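GH86A beta-porphyranase (Bacteroides plebeius, PDB 4AW7) cleaves the sulfated red-algal polysaccharide porphyran at the linkages between beta-D-galactose and alpha-L-galactose-6-sulfate, releasing mostly disaccharides. Local coordinates at residues I118-A123 against R164-D169; H177-P182 against M188-Y193. All coordinates share one frame; numbering follows the deposited sequence.

Contact 1: residues I118-A123 against R164-D169; sequences IDVQAA and RELMVD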
loop_
_atom_site.group_PDB
_atom_site.type_symbol
_atom_site.label_atom_id
_atom_site.label_comp_id
_atom_site.label_asym_id
_atom_site.label_seq_id
_atom_site.Cartn_x
_atom_site.Cartn_y
_atom_site.Cartn_z
ATOM N N ILE A 118 -32.038 6.655 -0.847
ATOM C CA ILE A 118 -31.808 5.286 -1.312
ATOM C C ILE A 118 -32.143 4.245 -0.250
ATOM O O ILE A 118 -31.860 4.427 0.934
ATOM C CB ILE A 118 -30.337 5.120 -1.835
ATOM C CG1 ILE A 118 -30.202 3.852 -2.664
ATOM C CG2 ILE A 118 -29.341 5.209 -0.710
ATOM C CD1 ILE A 118 -28.904 3.824 -3.462
ATOM N N ASP A 119 -32.727 3.122 -0.711
ATOM C CA ASP A 119 -32.992 1.982 0.132
ATOM C C ASP A 119 -31.672 1.191 0.245
ATOM O O ASP A 119 -31.287 0.460 -0.658
ATOM C CB ASP A 119 -34.129 1.135 -0.472
ATOM C CG ASP A 119 -34.445 -0.131 0.339
ATOM O OD1 ASP A 119 -33.676 -0.536 1.218
ATOM O OD2 ASP A 119 -35.553 -0.713 0.112
ATOM N N VAL A 120 -30.991 1.382 1.351
ATOM C CA VAL A 120 -29.683 0.807 1.570
ATOM C C VAL A 120 -29.723 -0.734 1.632
ATOM O O VAL A 120 -28.833 -1.412 1.130
ATOM C CB VAL A 120 -29.106 1.380 2.892
ATOM C CG1 VAL A 120 -27.906 0.696 3.282
ATOM C CG2 VAL A 120 -28.822 2.897 2.779
ATOM N N GLN A 121 -30.766 -1.294 2.239
ATOM C CA GLN A 121 -30.893 -2.749 2.271
ATOM C C GLN A 121 -31.106 -3.310 0.853
ATOM O O GLN A 121 -30.446 -4.276 0.474
ATOM C CB GLN A 121 -31.984 -3.173 3.287
ATOM C CG GLN A 121 -31.518 -2.935 4.771
ATOM C CD GLN A 121 -30.217 -3.760 5.130
ATOM O OE1 GLN A 121 -30.211 -4.919 4.872
ATOM N NE2 GLN A 121 -29.155 -3.158 5.662
ATOM N N ALA A 122 -31.922 -2.662 0.027
ATOM C CA ALA A 122 -32.123 -3.087 -1.349
ATOM C C ALA A 122 -30.821 -2.948 -2.151
ATOM O O ALA A 122 -30.548 -3.766 -3.032
ATOM C CB ALA A 122 -33.282 -2.342 -2.061
ATOM N N ALA A 123 -30.076 -1.876 -1.922
ATOM C CA ALA A 123 -28.816 -1.675 -2.632
ATOM C C ALA A 123 -27.872 -2.834 -2.319
ATOM O O ALA A 123 -27.239 -3.378 -3.224
ATOM C CB ALA A 123 -28.198 -0.314 -2.247
ATOM N N ARG A 164 -21.787 11.143 4.507
ATOM C CA ARG A 164 -20.703 10.180 4.861
ATOM C C ARG A 164 -21.272 8.963 5.541
ATOM O O ARG A 164 -20.923 7.826 5.223
ATOM C CB ARG A 164 -19.650 10.782 5.797
ATOM C CG ARG A 164 -18.786 11.810 5.121
ATOM C CD ARG A 164 -17.631 12.375 5.997
ATOM N NE ARG A 164 -18.029 13.299 7.104
ATOM C CZ ARG A 164 -18.293 14.613 6.996
ATOM N NH1 ARG A 164 -18.318 15.236 5.837
ATOM N NH2 ARG A 164 -18.662 15.310 8.063
ATOM N N GLU A 165 -22.225 9.187 6.452
ATOM C CA GLU A 165 -22.856 8.089 7.154
ATOM C C GLU A 165 -23.675 7.187 6.214
ATOM O O GLU A 165 -23.647 5.959 6.322
ATOM C CB GLU A 165 -23.712 8.596 8.326
ATOM C CG GLU A 165 -22.888 9.183 9.447
ATOM C CD GLU A 165 -23.668 9.920 10.498
ATOM O OE1 GLU A 165 -24.893 10.074 10.329
ATOM O OE2 GLU A 165 -23.050 10.366 11.477
ATOM N N LEU A 166 -24.407 7.781 5.278
ATOM C CA LEU A 166 -25.154 7.017 4.269
ATOM C C LEU A 166 -24.183 6.184 3.403
ATOM O O LEU A 166 -24.454 5.002 3.123
ATOM C CB LEU A 166 -25.995 7.968 3.402
ATOM C CG LEU A 166 -26.816 7.320 2.268
ATOM C CD1 LEU A 166 -27.815 6.297 2.873
ATOM C CD2 LEU A 166 -27.521 8.380 1.473
ATOM N N MET A 167 -23.064 6.761 3.010
ATOM C CA MET A 167 -22.063 6.033 2.203
ATOM C C MET A 167 -21.514 4.844 2.991
ATOM O O MET A 167 -21.315 3.758 2.427
ATOM C CB MET A 167 -20.972 7.013 1.818
ATOM C CG MET A 167 -21.384 7.996 0.763
ATOM S SD MET A 167 -20.221 9.395 0.645
ATOM C CE MET A 167 -20.637 10.036 -0.991
ATOM N N VAL A 168 -21.275 5.034 4.271
ATOM C CA VAL A 168 -20.805 3.946 5.110
ATOM C C VAL A 168 -21.879 2.867 5.257
ATOM O O VAL A 168 -21.577 1.675 5.217
ATOM C CB VAL A 168 -20.285 4.447 6.460
ATOM C CG1 VAL A 168 -19.882 3.298 7.386
ATOM C CG2 VAL A 168 -19.078 5.399 6.243
ATOM N N ASP A 169 -23.155 3.269 5.411
ATOM C CA ASP A 169 -24.243 2.309 5.509
ATOM C C ASP A 169 -24.395 1.492 4.215
ATOM O O ASP A 169 -24.742 0.314 4.258
ATOM C CB ASP A 169 -25.543 3.041 5.847
ATOM C CG ASP A 169 -25.607 3.526 7.265
ATOM O OD1 ASP A 169 -24.830 3.072 8.135
ATOM O OD2 ASP A 169 -26.500 4.391 7.533
#
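Both carboxylate oxygens of Asp169 find partners outside this contact, OD1 in a salt bridge with Arg218 NE, while the backbone of the same residue faces Val120. Two helices meeting at the surface can thus divide the work: the charge turns to a third helix, 212-219, and the side-chain contacts between 118-123 and 164-169 are left to hydrocarbon. Methyl CG1 of Val120 stands 3.3 Å from Asp169 O, a close contact with the backbone rather than with the acid. The other branch, Val120 CG2, meets Leu166 CD1 at 3.5 Å, the two side chains running alongside each other, pointing opposite ways. With CG1 opposite the backbone N (chi1 171°), Val120 turns that methyl to Asp169 and CG2 to Leu166, about one turn earlier. Leu166 CD1 also touches Ile118 CG2 at 4.0 Å, and here the side chains cross obliquely. One leucine methyl therefore touches a residue on each side of Asp119: Ile118 in the loop and Val120, first of the helix.

Between them Asp119 turns away and acts as N-cap: its OD1 accepts from Ala122 N at 3.0 Å, nearly straight at the hydrogen (167°) but approached from above the carboxylate plane. The negative charge would probably interact favourably with the helix dipole, and the bond caps the first turn of helix 120-132. Further along helix 160-179 the character of the joint becomes polar, with Val120 O bonded to Ser173 OG and Gln121 OE1 to Lys176 NZ. Leu166, Asp169, Ser173 and Lys176 follow one another by three or four residues, and so form a single stripe along their helix. This is helix-on-helix packing between neighbours in the outer layer of a (beta/alpha)8 barrel, the catalytic fold of this glycosidase.

Contact 2: residues H177-P182 against M188-Y193; sequences HIHNNP and MKVIGY. With K (potassium ion), chain F.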
loop_
_atom_site.group_PDB
_atom_site.type_symbol
_atom_site.label_atom_id
_atom_site.label_comp_id
_atom_site.label_asym_id
_atom_site.label_seq_id
_atom_site.Cartn_x
_atom_site.Cartn_y
_atom_site.Cartn_z
ATOM N N HIS A 177 -24.711 -8.394 2.900
ATOM C CA HIS A 177 -25.450 -9.217 1.944
ATOM C C HIS A 177 -24.558 -10.189 1.177
ATOM O O HIS A 177 -24.915 -11.347 0.972
ATOM C CB HIS A 177 -26.238 -8.353 0.978
ATOM C CG HIS A 177 -27.473 -7.738 1.574
ATOM N ND1 HIS A 177 -27.463 -6.561 2.285
ATOM C CD2 HIS A 177 -28.767 -8.124 1.503
ATOM C CE1 HIS A 177 -28.700 -6.257 2.644
ATOM N NE2 HIS A 177 -29.515 -7.185 2.172
ATOM N N ILE A 178 -23.378 -9.749 0.762
ATOM C CA ILE A 178 -22.441 -10.625 0.067
ATOM C C ILE A 178 -22.029 -11.781 0.984
ATOM O O ILE A 178 -22.034 -12.977 0.573
ATOM C CB ILE A 178 -21.259 -9.820 -0.499
ATOM C CG1 ILE A 178 -21.756 -9.038 -1.722
ATOM C CG2 ILE A 178 -20.095 -10.780 -0.869
ATOM C CD1 ILE A 178 -20.723 -8.158 -2.392
ATOM N N HIS A 179 -21.673 -11.482 2.220
ATOM C CA HIS A 179 -21.226 -12.532 3.136
ATOM C C HIS A 179 -22.335 -13.511 3.509
ATOM O O HIS A 179 -22.061 -14.686 3.811
ATOM C CB HIS A 179 -20.595 -11.971 4.382
ATOM C CG HIS A 179 -19.330 -11.216 4.107
ATOM N ND1 HIS A 179 -18.980 -10.068 4.790
ATOM C CD2 HIS A 179 -18.348 -11.436 3.200
ATOM C CE1 HIS A 179 -17.819 -9.627 4.325
ATOM N NE2 HIS A 179 -17.418 -10.428 3.352
ATOM N N ASN A 180 -23.575 -13.050 3.491
ATOM C CA ASN A 180 -24.710 -13.936 3.793
ATOM C C ASN A 180 -25.228 -14.679 2.579
ATOM O O ASN A 180 -26.213 -15.416 2.692
ATOM C CB ASN A 180 -25.860 -13.128 4.435
ATOM C CG ASN A 180 -25.646 -12.863 5.912
ATOM O OD1 ASN A 180 -25.032 -13.667 6.635
ATOM N ND2 ASN A 180 -26.246 -11.764 6.404
ATOM N N ASN A 181 -24.566 -14.556 1.430
ATOM C CA ASN A 181 -24.899 -15.303 0.219
ATOM C C ASN A 181 -23.867 -16.440 0.096
ATOM O O ASN A 181 -22.686 -16.189 -0.153
ATOM C CB ASN A 181 -24.896 -14.396 -1.023
ATOM C CG ASN A 181 -25.334 -15.118 -2.259
ATOM O OD1 ASN A 181 -24.660 -16.049 -2.724
ATOM N ND2 ASN A 181 -26.430 -14.674 -2.840
ATOM N N PRO A 182 -24.294 -17.722 0.279
ATOM C CA PRO A 182 -23.287 -18.807 0.283
ATOM C C PRO A 182 -22.567 -19.015 -1.055
ATOM O O PRO A 182 -21.485 -19.604 -1.076
ATOM C CB PRO A 182 -24.098 -20.063 0.670
ATOM C CG PRO A 182 -25.530 -19.666 0.439
ATOM C CD PRO A 182 -25.637 -18.210 0.655
ATOM N N MET A 188 -15.616 -13.657 -2.847
ATOM C CA MET A 188 -15.451 -12.210 -3.013
ATOM C C MET A 188 -15.108 -11.593 -1.708
ATOM O O MET A 188 -15.718 -11.892 -0.701
ATOM C CB MET A 188 -16.760 -11.567 -3.466
ATOM C CG MET A 188 -17.192 -12.031 -4.797
ATOM S SD MET A 188 -18.618 -11.123 -5.414
ATOM C CE MET A 188 -17.930 -9.463 -5.353
ATOM N N LYS A 189 -14.159 -10.691 -1.726
ATOM C CA LYS A 189 -13.779 -9.916 -0.554
ATOM C C LYS A 189 -14.250 -8.490 -0.731
ATOM O O LYS A 189 -14.063 -7.901 -1.778
ATOM C CB LYS A 189 -12.279 -9.916 -0.377
ATOM C CG LYS A 189 -11.649 -11.263 -0.211
ATOM C CD LYS A 189 -12.052 -12.023 0.975
ATOM C CE LYS A 189 -11.723 -13.534 0.786
ATOM N NZ LYS A 189 -10.377 -13.730 0.227
ATOM N N VAL A 190 -14.884 -7.955 0.315
ATOM C CA VAL A 190 -15.396 -6.600 0.291
ATOM C C VAL A 190 -14.446 -5.692 1.070
ATOM O O VAL A 190 -14.079 -6.010 2.181
ATOM C CB VAL A 190 -16.857 -6.528 0.819
ATOM C CG1 VAL A 190 -17.368 -5.116 0.680
ATOM C CG2 VAL A 190 -17.751 -7.514 0.073
ATOM N N ILE A 191 -14.013 -4.605 0.438
ATOM C CA ILE A 191 -13.026 -3.698 1.012
ATOM C C ILE A 191 -13.547 -2.274 0.957
ATOM O O ILE A 191 -14.332 -1.935 0.059
ATOM C CB ILE A 191 -11.660 -3.857 0.317
ATOM C CG1 ILE A 191 -11.775 -3.618 -1.184
ATOM C CG2 ILE A 191 -11.053 -5.224 0.616
ATOM C CD1 ILE A 191 -10.435 -3.472 -1.937
ATOM N N GLY A 192 -13.100 -1.441 1.877
ATOM C CA GLY A 192 -13.471 -0.031 1.839
ATOM C C GLY A 192 -12.606 0.786 2.743
ATOM O O GLY A 192 -11.879 0.243 3.576
ATOM N N TYR A 193 -12.652 2.108 2.636
ATOM C CA TYR A 193 -13.574 2.913 1.812
ATOM C C TYR A 193 -12.929 3.607 0.625
ATOM O O TYR A 193 -13.475 4.553 0.112
ATOM C CB TYR A 193 -14.334 3.918 2.694
ATOM C CG TYR A 193 -13.468 4.974 3.359
ATOM C CD1 TYR A 193 -13.203 6.192 2.752
ATOM C CD2 TYR A 193 -12.936 4.767 4.628
ATOM C CE1 TYR A 193 -12.419 7.150 3.372
ATOM C CE2 TYR A 193 -12.163 5.719 5.228
ATOM C CZ TYR A 193 -11.889 6.894 4.606
ATOM O OH TYR A 193 -11.103 7.880 5.237
HETATM K K K F . -10.189 9.863 3.390
#
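Just beyond Val190, on which Ile178 packs, strand 189-195 contains a cis peptide bond, between Gly192 and Tyr193. Tyr193 lies well away from residues 177-182, and its OH binds a potassium ion at 2.9 Å, a site that Tyr207 OH and Tyr197 O complete.

The joint proper is small and almost wholly apolar. Ile178 is extended (chi2 179°), which carries CD1 to Val190 CG2 at 3.9 Å; the same Ile178 CD1 also comes within 4.3 Å of Met188 CE. Val190 CG2 is shared, since the ring of His179 approaches it obliquely, with NE2 at 4.4 Å. That nitrogen has its polar partner in Asp224 OD2, which also accepts from Val190 N. One carboxylate oxygen thus links the last turn of the helix to the start of the strand, beside a largely buried apolar patch.

Helix 160-179 ends here, and after a short connection the chain enters strand 189-195, which lies between the parallel strands 136-142 and 225-233. Met188 reaches back to Val137 and Phe141 of the former and to Tyr131 of helix 120-132.

In the fold
From the N terminus, the chain first enters contact 1 at the start of helix 120-132, passes through strand 136-142 and the loop carrying Glu146, the probable proton donor, and returns on helix 160-179, so the contact closes one helix-strand-helix passage of the barrel. Contact 2 opens later on that same helix and closes only a short turn into strand 189-195. The two neither nest nor cross; they follow in series, with helix 160-179 as their common element. One ties it to its neighbour in the outer layer, the other to the parallel sheet inside. They also meet directly, where Gln121 OE1 packs 3.0 Å from His177 CE1.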